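Local coordinates for protein signal peptidase I (PDB 4ME8) that probably acts as a serine-type endopeptidase that cleaves hydrophobic N-terminal signal or leader sequences from secreted proteins, at residues Arg47-Pro52 and Phe111-Asn116. Numbering follows the deposited sequence. Where two conformers were deposited one is given.
Sequences RLIGLP and FVLGDN. With EDO (1,2-ethanediol), chain B.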
loop_
_atom_site.group_PDB
_atom_site.type_symbol
_atom_site.label_atom_id
_atom_site.label_comp_id
_atom_site.label_asym_id
_atom_site.label_seq_id
_atom_site.Cartn_x
_atom_site.Cartn_y
_atom_site.Cartn_z
ATOM N N ARG A 47 0.823 -5.581 1.884
ATOM C CA ARG A 47 1.989 -4.906 2.426
ATOM C C ARG A 47 1.653 -3.506 2.959
ATOM O O ARG A 47 0.964 -2.715 2.309
ATOM C CB ARG A 47 3.098 -4.816 1.373
ATOM C CG ARG A 47 4.479 -4.688 1.988
ATOM C CD ARG A 47 5.587 -4.708 0.948
ATOM N NE ARG A 47 5.814 -6.047 0.402
ATOM C CZ ARG A 47 6.634 -6.960 0.932
ATOM N NH1 ARG A 47 7.315 -6.700 2.045
ATOM N NH2 ARG A 47 6.766 -8.148 0.348
ATOM N N LEU A 48 2.136 -3.232 4.167
ATOM C CA LEU A 48 1.968 -1.933 4.789
ATOM C C LEU A 48 2.889 -0.943 4.079
ATOM O O LEU A 48 4.099 -1.159 4.001
ATOM C CB LEU A 48 2.299 -2.019 6.285
ATOM C CG LEU A 48 2.152 -0.726 7.095
ATOM C CD1 LEU A 48 0.834 -0.033 6.763
ATOM C CD2 LEU A 48 2.236 -1.037 8.577
ATOM N N ILE A 49 2.299 0.118 3.532
ATOM C CA ILE A 49 3.034 1.103 2.731
ATOM C C ILE A 49 2.972 2.486 3.392
ATOM O O ILE A 49 4.003 3.147 3.573
ATOM C CB ILE A 49 2.491 1.132 1.286
ATOM C CG1 ILE A 49 2.821 -0.195 0.575
ATOM C CG2 ILE A 49 3.043 2.310 0.503
ATOM C CD1 ILE A 49 4.299 -0.460 0.331
ATOM N N GLY A 50 1.774 2.900 3.780
ATOM C CA GLY A 50 1.583 4.188 4.430
ATOM C C GLY A 50 1.017 4.076 5.831
ATOM O O GLY A 50 0.081 3.315 6.073
ATOM N N LEU A 51 1.582 4.879 6.730
ATOM C CA LEU A 51 1.246 4.901 8.157
ATOM C C LEU A 51 0.605 6.258 8.472
ATOM O O LEU A 51 0.773 7.194 7.694
ATOM C CB LEU A 51 2.533 4.742 8.974
ATOM C CG LEU A 51 3.289 3.402 8.849
ATOM C CD1 LEU A 51 4.793 3.596 8.955
ATOM C CD2 LEU A 51 2.840 2.437 9.928
ATOM N N PRO A 52 -0.118 6.373 9.609
ATOM C CA PRO A 52 -0.821 7.611 9.991
ATOM C C PRO A 52 0.009 8.897 9.860
ATOM O O PRO A 52 1.147 8.970 10.344
ATOM C CB PRO A 52 -1.169 7.380 11.463
ATOM C CG PRO A 52 -1.267 5.895 11.610
ATOM C CD PRO A 52 -0.335 5.291 10.593
ATOM N N PHE A 111 -2.412 2.576 4.780
ATOM C CA PHE A 111 -2.479 2.457 3.334
ATOM C C PHE A 111 -1.660 1.233 2.974
ATOM O O PHE A 111 -0.491 1.126 3.367
ATOM C CB PHE A 111 -1.878 3.694 2.659
ATOM C CG PHE A 111 -2.060 3.715 1.171
ATOM C CD1 PHE A 111 -3.231 4.193 0.613
ATOM C CD2 PHE A 111 -1.064 3.238 0.331
ATOM C CE1 PHE A 111 -3.406 4.202 -0.765
ATOM C CE2 PHE A 111 -1.235 3.232 -1.040
ATOM C CZ PHE A 111 -2.404 3.717 -1.594
ATOM N N VAL A 112 -2.274 0.291 2.265
ATOM C CA VAL A 112 -1.603 -0.974 1.927
ATOM C C VAL A 112 -1.620 -1.224 0.416
ATOM O O VAL A 112 -2.478 -0.712 -0.284
ATOM C CB VAL A 112 -2.224 -2.171 2.673
ATOM C CG1 VAL A 112 -2.220 -1.929 4.185
ATOM C CG2 VAL A 112 -3.634 -2.477 2.170
ATOM N N LEU A 113 -0.640 -1.972 -0.078
ATOM C CA LEU A 113 -0.568 -2.342 -1.489
ATOM C C LEU A 113 -0.132 -3.799 -1.599
ATOM O O LEU A 113 0.625 -4.277 -0.760
ATOM C CB LEU A 113 0.441 -1.469 -2.226
ATOM C CG LEU A 113 0.222 0.039 -2.339
ATOM C CD1 LEU A 113 1.424 0.664 -3.015
ATOM C CD2 LEU A 113 -1.038 0.390 -3.116
ATOM N N GLY A 114 -0.598 -4.494 -2.635
ATOM C CA GLY A 114 -0.157 -5.861 -2.895
ATOM C C GLY A 114 0.997 -5.905 -3.879
ATOM O O GLY A 114 1.034 -5.111 -4.823
ATOM N N ASP A 115 1.918 -6.851 -3.687
ATOM C CA ASP A 115 3.119 -6.944 -4.528
ATOM C C ASP A 115 2.791 -7.246 -5.996
ATOM O O ASP A 115 3.477 -6.733 -6.884
ATOM C CB ASP A 115 4.096 -7.987 -3.989
ATOM C CG ASP A 115 4.704 -7.602 -2.631
ATOM O OD1 ASP A 115 4.466 -6.481 -2.103
ATOM O OD2 ASP A 115 5.444 -8.447 -2.087
ATOM N N ASN A 116 1.781 -8.089 -6.246
ATOM C CA ASN A 116 1.304 -8.322 -7.618
ATOM C C ASN A 116 0.404 -7.145 -8.028
ATOM O O ASN A 116 -0.811 -7.281 -8.207
ATOM C CB ASN A 116 0.590 -9.678 -7.754
ATOM C CG ASN A 116 0.576 -10.197 -9.189
ATOM O OD1 ASN A 116 1.348 -9.749 -10.034
ATOM N ND2 ASN A 116 -0.303 -11.150 -9.462
HETATM C C1 EDO B . 1.115 -10.426 0.347
HETATM O O1 EDO B . 0.928 -11.528 -0.555
HETATM C C2 EDO B . 1.884 -9.301 -0.340
HETATM O O2 EDO B . 1.022 -8.574 -1.218
#
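Ile49 packs across Leu113 at about a right angle, its CG1 lying 3.9 Å from Leu113 CB and about as near to CG and CD1. Its other branch reaches the rim of the Phe111 ring, where Ile49 CG2 lies 4.2 Å from Phe111 CD2, near the ring plane. Ile49 CG1 stands anti to the carbonyl carbon and CG2 anti to the backbone N (chi1 -67°), and the two branches thus serve different neighbours. Leu48 and Val112 meet on the face of the sheet opposite to Phe111 and Leu113 through a looser methyl contact.

The antiparallel strands are joined at one end by reciprocal backbone hydrogen bonds between Arg47 and Leu113. Toward Gly50, Phe111 O accepts two N-H groups, from Ile49 N at 3.0 Å and from Gly50 N at 2.9 Å, while Phe111 N returns a bond to Gly50 O.

At the polar edge, Arg47 and Asp115 form a two-pronged salt bridge, the guanidinium presenting its NE/NH2 side to the carboxylate. Arg47 NE donates to Asp115 OD1 at 2.9 Å, and Arg47 NH2 to Asp115 OD2 at 2.8 Å, both nearly straight, each carboxylate oxygen accepting through its syn lone pair; guanidinium and carboxylate are almost coplanar, 5° apart. Tyr74 adds a cation-pi contact to Arg47, while Asp115 N binds a 1,2-ethanediol.

Ile49 and Gly50 opposite Phe111 form a classic beta bulge, within the antiparallel sheet of this S26-family peptidase that also carries Lys46, a predicted active-site residue whose side chain lies beside Val112.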